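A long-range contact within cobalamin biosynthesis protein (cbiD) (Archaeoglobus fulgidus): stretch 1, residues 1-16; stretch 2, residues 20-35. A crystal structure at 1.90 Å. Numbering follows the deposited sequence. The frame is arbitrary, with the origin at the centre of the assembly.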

ATOM      1  N   MET A   1      16.342 -18.072   6.842  1.00 40.87           N
ATOM      2  CA  MET A   1      15.096 -17.617   7.519  1.00 39.78           C
ATOM      3  C   MET A   1      14.122 -16.994   6.521  1.00 39.24           C
ATOM      4  O   MET A   1      14.458 -16.780   5.354  1.00 39.32           O
ATOM      5  CB  MET A   1      15.426 -16.614   8.638  1.00 39.71           C
ATOM      6  CG  MET A   1      16.310 -15.443   8.222  1.00 39.39           C
ATOM      7  SD  MET A   1      16.519 -14.204   9.534  1.00 38.31           S
ATOM      8  CE  MET A   1      18.261 -13.897   9.446  1.00 38.09           C
ATOM      9  N   LEU A   2      12.909 -16.713   6.990  1.00 37.13           N
ATOM     10  CA  LEU A   2      11.870 -16.130   6.149  1.00 35.28           C
ATOM     11  C   LEU A   2      11.624 -14.667   6.537  1.00 34.29           C
ATOM     12  O   LEU A   2      11.149 -14.373   7.631  1.00 35.57           O
ATOM     13  CB  LEU A   2      10.583 -16.954   6.297  1.00 33.94           C
ATOM     14  CG  LEU A   2       9.415 -16.701   5.346  1.00 31.45           C
ATOM     15  CD1 LEU A   2       9.882 -16.811   3.909  1.00 30.99           C
ATOM     16  CD2 LEU A   2       8.325 -17.708   5.631  1.00 30.90           C
ATOM     17  N   ILE A   3      11.959 -13.757   5.629  1.00 32.97           N
ATOM     18  CA  ILE A   3      11.803 -12.322   5.857  1.00 31.18           C
ATOM     19  C   ILE A   3      10.680 -11.733   5.003  1.00 30.71           C
ATOM     20  O   ILE A   3      10.570 -12.039   3.812  1.00 30.48           O
ATOM     21  CB  ILE A   3      13.124 -11.562   5.509  1.00 30.77           C
ATOM     22  CG1 ILE A   3      14.161 -11.747   6.621  1.00 30.98           C
ATOM     23  CG2 ILE A   3      12.853 -10.069   5.315  1.00 30.79           C
ATOM     24  CD1 ILE A   3      14.559 -13.158   6.869  1.00 30.79           C
ATOM     25  N   ASP A   4       9.844 -10.888   5.605  1.00 28.92           N
ATOM     26  CA  ASP A   4       8.776 -10.248   4.847  1.00 26.62           C
ATOM     27  C   ASP A   4       9.462  -9.384   3.795  1.00 24.90           C
ATOM     28  O   ASP A   4      10.333  -8.586   4.131  1.00 26.05           O
ATOM     29  CB  ASP A   4       7.936  -9.362   5.742  1.00 27.98           C
ATOM     30  CG  ASP A   4       6.769  -8.767   5.008  1.00 28.69           C
ATOM     31  OD1 ASP A   4       5.779  -9.496   4.788  1.00 26.80           O
ATOM     32  OD2 ASP A   4       6.854  -7.580   4.631  1.00 28.86           O
ATOM     33  N   PRO A   5       9.083  -9.524   2.510  1.00 23.11           N
ATOM     34  CA  PRO A   5       9.719  -8.722   1.458  1.00 21.66           C
ATOM     35  C   PRO A   5       9.469  -7.217   1.492  1.00 21.79           C
ATOM     36  O   PRO A   5      10.186  -6.459   0.849  1.00 23.15           O
ATOM     37  CB  PRO A   5       9.204  -9.371   0.176  1.00 21.07           C
ATOM     38  CG  PRO A   5       7.861  -9.839   0.560  1.00 20.81           C
ATOM     39  CD  PRO A   5       8.079 -10.433   1.932  1.00 21.12           C
ATOM     40  N   ILE A   6       8.467  -6.777   2.243  1.00 22.31           N
ATOM     41  CA  ILE A   6       8.151  -5.356   2.318  1.00 22.08           C
ATOM     42  C   ILE A   6       8.606  -4.707   3.619  1.00 23.26           C
ATOM     43  O   ILE A   6       9.389  -3.747   3.596  1.00 23.76           O
ATOM     44  CB  ILE A   6       6.635  -5.114   2.144  1.00 23.04           C
ATOM     45  CG1 ILE A   6       6.191  -5.598   0.768  1.00 20.46           C
ATOM     46  CG2 ILE A   6       6.310  -3.628   2.289  1.00 22.60           C
ATOM     47  CD1 ILE A   6       4.702  -5.628   0.627  1.00 22.93           C
ATOM     48  N   GLU A   7       8.135  -5.226   4.751  1.00 21.78           N
ATOM     49  CA  GLU A   7       8.514  -4.647   6.027  1.00 21.19           C
ATOM     50  C   GLU A   7       9.819  -5.198   6.575  1.00 21.74           C
ATOM     51  O   GLU A   7      10.335  -4.696   7.566  1.00 21.58           O
ATOM     52  CB  GLU A   7       7.399  -4.816   7.043  1.00 21.82           C
ATOM     53  CG  GLU A   7       7.412  -3.718   8.071  1.00 21.92           C
ATOM     54  CD  GLU A   7       6.116  -3.608   8.827  1.00 23.05           C
ATOM     55  OE1 GLU A   7       5.035  -3.682   8.205  1.00 24.04           O
ATOM     56  OE2 GLU A   7       6.174  -3.426  10.054  1.00 25.61           O
ATOM     57  N   LEU A   8      10.334  -6.246   5.942  1.00 22.37           N
ATOM     58  CA  LEU A   8      11.625  -6.833   6.305  1.00 24.30           C
ATOM     59  C   LEU A   8      11.851  -7.527   7.654  1.00 25.56           C
ATOM     60  O   LEU A   8      12.993  -7.825   8.013  1.00 25.93           O
ATOM     61  CB  LEU A   8      12.711  -5.770   6.111  1.00 23.62           C
ATOM     62  CG  LEU A   8      13.304  -5.607   4.706  1.00 25.40           C
ATOM     63  CD1 LEU A   8      12.267  -5.814   3.627  1.00 24.51           C
ATOM     64  CD2 LEU A   8      13.924  -4.232   4.605  1.00 23.44           C
ATOM     65  N   TYR A   9      10.794  -7.787   8.410  1.00 26.51           N
ATOM     66  CA  TYR A   9      10.975  -8.476   9.678  1.00 26.13           C
ATOM     67  C   TYR A   9      11.009  -9.970   9.389  1.00 28.23           C
ATOM     68  O   TYR A   9      10.691 -10.414   8.277  1.00 25.91           O
ATOM     69  CB  TYR A   9       9.841  -8.145  10.652  1.00 24.89           C
ATOM     70  CG  TYR A   9       8.456  -8.231  10.044  1.00 26.23           C
ATOM     71  CD1 TYR A   9       7.944  -9.444   9.575  1.00 25.31           C
ATOM     72  CD2 TYR A   9       7.656  -7.091   9.928  1.00 26.09           C
ATOM     73  CE1 TYR A   9       6.675  -9.521   9.003  1.00 24.17           C
ATOM     74  CE2 TYR A   9       6.384  -7.160   9.356  1.00 26.31           C
ATOM     75  CZ  TYR A   9       5.902  -8.377   8.897  1.00 26.42           C
ATOM     76  OH  TYR A   9       4.647  -8.441   8.331  1.00 26.34           O
ATOM     77  N   ARG A  10      11.406 -10.744  10.391  1.00 30.21           N
ATOM     78  CA  ARG A  10      11.479 -12.187  10.251  1.00 32.47           C
ATOM     79  C   ARG A  10      10.252 -12.837  10.864  1.00 32.39           C
ATOM     80  O   ARG A  10       9.663 -12.315  11.812  1.00 30.67           O
ATOM     81  CB  ARG A  10      12.726 -12.718  10.944  1.00 34.99           C
ATOM     82  CG  ARG A  10      12.721 -14.212  11.113  1.00 40.81           C
ATOM     83  CD  ARG A  10      13.883 -14.693  11.953  1.00 43.36           C
ATOM     84  NE  ARG A  10      13.980 -16.143  11.885  1.00 46.42           N
ATOM     85  CZ  ARG A  10      15.056 -16.838  12.234  1.00 48.77           C
ATOM     86  NH1 ARG A  10      16.138 -16.216  12.687  1.00 50.66           N
ATOM     87  NH2 ARG A  10      15.060 -18.158  12.109  1.00 52.58           N
ATOM     88  N   TYR A  11       9.864 -13.977  10.307  1.00 35.06           N
ATOM     89  CA  TYR A  11       8.720 -14.712  10.814  1.00 37.86           C
ATOM     90  C   TYR A  11       9.219 -15.820  11.731  1.00 39.75           C
ATOM     91  O   TYR A  11      10.201 -16.499  11.417  1.00 40.44           O
ATOM     92  CB  TYR A  11       7.905 -15.320   9.665  1.00 37.14           C
ATOM     93  CG  TYR A  11       7.081 -14.312   8.888  1.00 35.81           C
ATOM     94  CD1 TYR A  11       7.538 -13.778   7.684  1.00 34.77           C
ATOM     95  CD2 TYR A  11       5.840 -13.888   9.367  1.00 35.83           C
ATOM     96  CE1 TYR A  11       6.779 -12.851   6.974  1.00 35.28           C
ATOM     97  CE2 TYR A  11       5.075 -12.961   8.667  1.00 35.40           C
ATOM     98  CZ  TYR A  11       5.548 -12.446   7.474  1.00 35.89           C
ATOM     99  OH  TYR A  11       4.789 -11.518   6.790  1.00 37.75           O
ATOM    100  N   PRO A  12       8.565 -16.001  12.892  1.00 41.24           N
ATOM    101  CA  PRO A  12       8.963 -17.046  13.840  1.00 43.34           C
ATOM    102  C   PRO A  12       9.028 -18.379  13.098  1.00 45.98           C
ATOM    103  O   PRO A  12       8.045 -18.797  12.488  1.00 47.66           O
ATOM    104  CB  PRO A  12       7.839 -17.011  14.870  1.00 41.16           C
ATOM    105  CG  PRO A  12       7.461 -15.569  14.885  1.00 40.10           C
ATOM    106  CD  PRO A  12       7.428 -15.226  13.416  1.00 40.15           C
ATOM    107  N   GLU A  13      10.176 -19.047  13.139  1.00 48.57           N
ATOM    108  CA  GLU A  13      10.313 -20.314  12.431  1.00 50.75           C
ATOM    109  C   GLU A  13       9.257 -21.349  12.808  1.00 49.76           C
ATOM    110  O   GLU A  13       8.950 -22.242  12.027  1.00 50.32           O
ATOM    111  CB  GLU A  13      11.696 -20.916  12.656  1.00 53.81           C
ATOM    112  CG  GLU A  13      11.914 -22.163  11.822  1.00 58.85           C
ATOM    113  CD  GLU A  13      13.176 -22.907  12.189  1.00 61.49           C
ATOM    114  OE1 GLU A  13      13.281 -23.358  13.355  1.00 63.97           O
ATOM    115  OE2 GLU A  13      14.054 -23.041  11.305  1.00 62.26           O
ATOM    116  N   LYS A  14       8.701 -21.228  14.003  1.00 50.10           N
ATOM    117  CA  LYS A  14       7.688 -22.166  14.460  1.00 50.79           C
ATOM    118  C   LYS A  14       6.300 -21.899  13.862  1.00 51.15           C
ATOM    119  O   LYS A  14       5.365 -22.678  14.073  1.00 52.09           O
ATOM    120  CB  LYS A  14       7.619 -22.137  15.986  1.00 51.40           C
ATOM    121  CG  LYS A  14       7.485 -20.749  16.574  1.00 52.60           C
ATOM    122  CD  LYS A  14       7.462 -20.807  18.089  1.00 54.64           C
ATOM    123  CE  LYS A  14       7.143 -19.445  18.684  1.00 56.69           C
ATOM    124  NZ  LYS A  14       7.053 -19.497  20.171  1.00 58.36           N
ATOM    125  N   TRP A  15       6.175 -20.800  13.118  1.00 50.69           N
ATOM    126  CA  TRP A  15       4.912 -20.413  12.474  1.00 48.44           C
ATOM    127  C   TRP A  15       4.864 -20.990  11.070  1.00 47.75           C
ATOM    128  O   TRP A  15       3.792 -21.154  10.478  1.00 47.09           O
ATOM    129  CB  TRP A  15       4.810 -18.889  12.374  1.00 47.32           C
ATOM    130  CG  TRP A  15       4.594 -18.184  13.680  1.00 46.35           C
ATOM    131  CD1 TRP A  15       4.731 -18.703  14.937  1.00 45.52           C
ATOM    132  CD2 TRP A  15       4.213 -16.816  13.851  1.00 45.85           C
ATOM    133  NE1 TRP A  15       4.458 -17.744  15.877  1.00 45.03           N
ATOM    134  CE2 TRP A  15       4.136 -16.576  15.238  1.00 45.59           C
ATOM    135  CE3 TRP A  15       3.930 -15.768  12.962  1.00 43.71           C
ATOM    136  CZ2 TRP A  15       3.783 -15.324  15.763  1.00 45.31           C
ATOM    137  CZ3 TRP A  15       3.580 -14.527  13.483  1.00 43.25           C
ATOM    138  CH2 TRP A  15       3.510 -14.317  14.872  1.00 44.14           C
ATOM    139  N   ILE A  16       6.051 -21.273  10.546  1.00 47.74           N
ATOM    140  CA  ILE A  16       6.211 -21.822   9.215  1.00 47.81           C
ATOM    141  C   ILE A  16       6.033 -23.327   9.250  1.00 49.96           C
ATOM    142  O   ILE A  16       6.925 -24.073   9.660  1.00 50.61           O
ATOM    143  CB  ILE A  16       7.596 -21.503   8.651  1.00 46.34           C
ATOM    144  CG1 ILE A  16       7.916 -20.025   8.900  1.00 46.26           C
ATOM    145  CG2 ILE A  16       7.631 -21.826   7.164  1.00 45.47           C
ATOM    146  CD1 ILE A  16       9.272 -19.581   8.398  1.00 46.32           C
ATOM    147  N   ASP A  20       4.574 -24.279   1.240  1.00 53.55           N
ATOM    148  CA  ASP A  20       4.026 -23.213   0.427  1.00 53.65           C
ATOM    149  C   ASP A  20       4.164 -21.856   1.136  1.00 53.13           C
ATOM    150  O   ASP A  20       4.018 -20.802   0.512  1.00 52.94           O
ATOM    151  CB  ASP A  20       2.555 -23.545   0.160  1.00 55.67           C
ATOM    152  CG  ASP A  20       1.947 -22.694  -0.919  1.00 56.73           C
ATOM    153  OD1 ASP A  20       2.557 -22.592  -2.004  1.00 59.48           O
ATOM    154  OD2 ASP A  20       0.853 -22.139  -0.684  1.00 58.84           O
ATOM    155  N   ALA A  21       4.460 -21.898   2.437  1.00 51.08           N
ATOM    156  CA  ALA A  21       4.599 -20.702   3.270  1.00 48.48           C
ATOM    157  C   ALA A  21       5.542 -19.622   2.739  1.00 47.68           C
ATOM    158  O   ALA A  21       5.285 -18.432   2.907  1.00 45.81           O
ATOM    159  CB  ALA A  21       5.024 -21.104   4.672  1.00 47.54           C
ATOM    160  N   GLU A  22       6.639 -20.025   2.112  1.00 48.24           N
ATOM    161  CA  GLU A  22       7.571 -19.040   1.591  1.00 48.14           C
ATOM    162  C   GLU A  22       7.132 -18.425   0.277  1.00 46.77           C
ATOM    163  O   GLU A  22       7.447 -17.271   0.008  1.00 48.15           O
ATOM    164  CB  GLU A  22       8.959 -19.626   1.383  1.00 49.58           C
ATOM    165  CG  GLU A  22       9.868 -18.609   0.724  1.00 53.38           C
ATOM    166  CD  GLU A  22      11.186 -19.176   0.295  1.00 56.06           C
ATOM    167  OE1 GLU A  22      11.925 -18.458  -0.413  1.00 59.68           O
ATOM    168  OE2 GLU A  22      11.487 -20.331   0.662  1.00 57.27           O
ATOM    169  N   LYS A  23       6.431 -19.199  -0.546  1.00 44.99           N
ATOM    170  CA  LYS A  23       5.959 -18.708  -1.837  1.00 42.95           C
ATOM    171  C   LYS A  23       4.940 -17.592  -1.587  1.00 40.83           C
ATOM    172  O   LYS A  23       4.944 -16.561  -2.265  1.00 40.06           O
ATOM    173  CB  LYS A  23       5.317 -19.854  -2.634  1.00 43.99           C
ATOM    174  CG  LYS A  23       5.247 -19.627  -4.148  1.00 46.77           C
ATOM    175  CD  LYS A  23       4.677 -20.860  -4.878  1.00 50.75           C
ATOM    176  CE  LYS A  23       4.671 -20.704  -6.418  1.00 52.90           C
ATOM    177  NZ  LYS A  23       6.031 -20.637  -7.071  1.00 54.28           N
ATOM    178  N   LYS A  24       4.079 -17.803  -0.596  1.00 37.50           N
ATOM    179  CA  LYS A  24       3.062 -16.827  -0.241  1.00 36.36           C
ATOM    180  C   LYS A  24       3.705 -15.581   0.367  1.00 34.66           C
ATOM    181  O   LYS A  24       3.383 -14.458  -0.019  1.00 34.13           O
ATOM    182  CB  LYS A  24       2.074 -17.450   0.742  1.00 36.43           C
ATOM    183  CG  LYS A  24       1.506 -18.775   0.242  1.00 38.32           C
ATOM    184  CD  LYS A  24       0.633 -19.458   1.285  1.00 39.97           C
ATOM    185  CE  LYS A  24      -0.837 -19.077   1.148  1.00 42.10           C
ATOM    186  NZ  LYS A  24      -1.500 -19.738  -0.024  1.00 43.33           N
ATOM    187  N   VAL A  25       4.619 -15.782   1.307  1.00 32.43           N
ATOM    188  CA  VAL A  25       5.301 -14.669   1.954  1.00 31.89           C
ATOM    189  C   VAL A  25       6.131 -13.870   0.956  1.00 31.49           C
ATOM    190  O   VAL A  25       6.047 -12.645   0.906  1.00 31.72           O
ATOM    191  CB  VAL A  25       6.206 -15.171   3.106  1.00 31.00           C
ATOM    192  CG1 VAL A  25       7.145 -14.064   3.571  1.00 30.24           C
ATOM    193  CG2 VAL A  25       5.339 -15.631   4.262  1.00 29.11           C
ATOM    194  N   ARG A  26       6.930 -14.570   0.160  1.00 31.08           N
ATOM    195  CA  ARG A  26       7.774 -13.937  -0.850  1.00 32.19           C
ATOM    196  C   ARG A  26       6.958 -13.135  -1.884  1.00 30.50           C
ATOM    197  O   ARG A  26       7.501 -12.274  -2.579  1.00 29.42           O
ATOM    198  CB  ARG A  26       8.593 -15.018  -1.565  1.00 37.76           C
ATOM    199  CG  ARG A  26       9.439 -14.537  -2.733  1.00 44.84           C
ATOM    200  CD  ARG A  26      10.787 -13.982  -2.271  1.00 51.21           C
ATOM    201  NE  ARG A  26      11.621 -13.550  -3.398  1.00 54.11           N
ATOM    202  CZ  ARG A  26      12.940 -13.363  -3.332  1.00 55.83           C
ATOM    203  NH1 ARG A  26      13.590 -13.569  -2.189  1.00 54.91           N
ATOM    204  NH2 ARG A  26      13.613 -12.981  -4.413  1.00 55.66           N
ATOM    205  N   SER A  27       5.657 -13.411  -1.973  1.00 28.33           N
ATOM    206  CA  SER A  27       4.786 -12.736  -2.933  1.00 27.18           C
ATOM    207  C   SER A  27       4.303 -11.360  -2.470  1.00 26.92           C
ATOM    208  O   SER A  27       3.728 -10.599  -3.250  1.00 27.21           O
ATOM    209  CB  SER A  27       3.569 -13.618  -3.238  1.00 25.65           C
ATOM    210  OG  SER A  27       2.595 -13.553  -2.203  1.00 25.82           O
ATOM    211  N   GLY A  28       4.539 -11.043  -1.204  1.00 27.57           N
ATOM    212  CA  GLY A  28       4.096  -9.769  -0.664  1.00 26.89           C
ATOM    213  C   GLY A  28       2.602  -9.777  -0.384  1.00 26.68           C
ATOM    214  O   GLY A  28       2.073  -8.871   0.258  1.00 26.07           O
ATOM    215  N   LEU A  29       1.915 -10.814  -0.846  1.00 26.37           N
ATOM    216  CA  LEU A  29       0.474 -10.898  -0.650  1.00 26.90           C
ATOM    217  C   LEU A  29       0.027 -11.612   0.633  1.00 26.95           C
ATOM    218  O   LEU A  29      -1.157 -11.587   0.981  1.00 26.79           O
ATOM    219  CB  LEU A  29      -0.172 -11.534  -1.891  1.00 26.30           C
ATOM    220  CG  LEU A  29      -0.097 -10.647  -3.147  1.00 25.83           C
ATOM    221  CD1 LEU A  29      -0.397 -11.474  -4.379  1.00 25.57           C
ATOM    222  CD2 LEU A  29      -1.069  -9.485  -3.034  1.00 22.26           C
ATOM    223  N   TYR A  30       0.964 -12.227   1.349  1.00 27.89           N
ATOM    224  CA  TYR A  30       0.603 -12.907   2.583  1.00 27.90           C
ATOM    225  C   TYR A  30       1.490 -12.588   3.775  1.00 28.02           C
ATOM    226  O   TYR A  30       2.721 -12.548   3.667  1.00 26.11           O
ATOM    227  CB  TYR A  30       0.602 -14.421   2.387  1.00 31.92           C
ATOM    228  CG  TYR A  30      -0.382 -14.907   1.358  1.00 35.13           C
ATOM    229  CD1 TYR A  30      -0.067 -14.875   0.002  1.00 36.08           C
ATOM    230  CD2 TYR A  30      -1.640 -15.368   1.737  1.00 35.60           C
ATOM    231  CE1 TYR A  30      -0.980 -15.287  -0.952  1.00 37.44           C
ATOM    232  CE2 TYR A  30      -2.564 -15.782   0.790  1.00 37.05           C
ATOM    233  CZ  TYR A  30      -2.229 -15.735  -0.553  1.00 38.31           C
ATOM    234  OH  TYR A  30      -3.150 -16.102  -1.511  1.00 40.90           O
ATOM    235  N   ILE A  31       0.832 -12.352   4.909  1.00 28.11           N
ATOM    236  CA  ILE A  31       1.493 -12.102   6.181  1.00 28.65           C
ATOM    237  C   ILE A  31       1.192 -13.355   7.007  1.00 31.44           C
ATOM    238  O   ILE A  31       0.054 -13.602   7.410  1.00 31.39           O
ATOM    239  CB  ILE A  31       0.913 -10.890   6.940  1.00 26.04           C
ATOM    240  CG1 ILE A  31       1.201  -9.594   6.186  1.00 25.57           C
ATOM    241  CG2 ILE A  31       1.526 -10.824   8.327  1.00 24.07           C
ATOM    242  CD1 ILE A  31       0.693  -8.358   6.899  1.00 23.24           C
ATOM    243  N   LEU A  32       2.217 -14.157   7.237  1.00 33.20           N
ATOM    244  CA  LEU A  32       2.064 -15.382   8.000  1.00 35.09           C
ATOM    245  C   LEU A  32       1.790 -15.058   9.463  1.00 35.91           C
ATOM    246  O   LEU A  32       2.405 -14.158  10.032  1.00 34.04           O
ATOM    247  CB  LEU A  32       3.341 -16.208   7.857  1.00 35.41           C
ATOM    248  CG  LEU A  32       3.595 -17.431   8.727  1.00 38.48           C
ATOM    249  CD1 LEU A  32       2.543 -18.498   8.478  1.00 39.89           C
ATOM    250  CD2 LEU A  32       4.977 -17.961   8.398  1.00 39.02           C
ATOM    251  N   THR A  33       0.840 -15.773  10.058  1.00 37.90           N
ATOM    252  CA  THR A  33       0.516 -15.578  11.466  1.00 39.46           C
ATOM    253  C   THR A  33       0.763 -16.873  12.236  1.00 41.54           C
ATOM    254  O   THR A  33       1.150 -17.901  11.664  1.00 39.90           O
ATOM    255  CB  THR A  33      -0.955 -15.160  11.691  1.00 38.67           C
ATOM    256  OG1 THR A  33      -1.818 -16.282  11.469  1.00 40.72           O
ATOM    257  CG2 THR A  33      -1.336 -14.036  10.750  1.00 39.28           C
ATOM    258  N   GLU A  34       0.534 -16.803  13.542  1.00 44.33           N
ATOM    259  CA  GLU A  34       0.720 -17.937  14.441  1.00 47.19           C
ATOM    260  C   GLU A  34      -0.111 -19.135  13.962  1.00 48.42           C
ATOM    261  O   GLU A  34       0.347 -20.280  13.996  1.00 48.63           O
ATOM    262  CB  GLU A  34       0.299 -17.519  15.854  1.00 47.41           C
ATOM    263  CG  GLU A  34       1.013 -18.236  16.981  1.00 49.58           C
ATOM    264  CD  GLU A  34       0.823 -17.534  18.319  1.00 50.24           C
ATOM    265  OE1 GLU A  34      -0.339 -17.323  18.722  1.00 52.16           O
ATOM    266  OE2 GLU A  34       1.834 -17.191  18.966  1.00 50.64           O
ATOM    267  N   ASP A  35      -1.326 -18.855  13.498  1.00 48.92           N
ATOM    268  CA  ASP A  35      -2.223 -19.899  13.016  1.00 49.27           C
ATOM    269  C   ASP A  35      -2.911 -19.529  11.699  1.00 47.36           C
ATOM    270  O   ASP A  35      -4.120 -19.295  11.664  1.00 49.54           O
ATOM    271  CB  ASP A  35      -3.282 -20.211  14.090  1.00 51.61           C
ATOM    272  CG  ASP A  35      -4.124 -18.995  14.462  1.00 53.56           C
ATOM    273  OD1 ASP A  35      -4.937 -19.101  15.406  1.00 53.90           O
ATOM    274  OD2 ASP A  35      -3.978 -17.935  13.812  1.00 56.03           O
TER

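No hydrogen bond crosses between the two stretches; the 770 Å² they bury together, both sides summed, is held by apolar packing and CH-pi contacts. The first stretch folds back on itself, with Asp 4 N hydrogen-bonded to Tyr 9 O (2.8 Å) and Tyr 11 N to Leu 2 O (3.0 Å), which brings Leu 2 and Tyr 11 to the same helix and strand of the second.

Asp 4 organises this turn. With chi1 t (-176°), its OD2 accepts from Ile 6 N (3.0 Å) and Glu 7 N (2.7 Å), while OD1 accepts from Tyr 11 OH (3.0 Å). That last bond fits the m rotamer of Tyr 11 (chi1 -74°), whose ring touches both the helix and the strand: CE1 is 3.6 Å from Val 25 CG1, and CD2 is 3.7 Å from Leu 32 CB. Leu 32 CB sits 4.1 Å from the Tyr 11 ring centroid, 29° off the normal, an off-centre CH-pi contact, and Ile 31 CG2 approaches the ring edge.

Leu 32 (t, p) points toward the first stretch, and its CD2 reaches Ile 16 CG1 at 3.6 Å and Trp 15 CB at 4.1 Å. Leu 2, also t, p, places CD1 3.7 Å from Glu 22 CG and CD2 3.9 Å from Val 25 CG2. The carbonyl of Leu 32 pays a price: its O, 3.2 Å from Tyr 11 CE2, is buried without a polar partner.

Trp 15 (chi1 -71°, chi2 13°) lays its indole against the backbone of Thr 33 and Glu 34. Glu 34 CA stands 3.7 Å from the centroid of the Trp 15 five-membered ring, only 11° off the normal, a CH-pi contact over the face.

Pro 5 CD touches Val 25 O at 3.2 Å, and Pro 5 CG lies 3.9 Å from Gly 28 N. Gly 28 has phi 77°, which favours glycine; an ideal CB would come 3.8 Å from Ile 6 CD1.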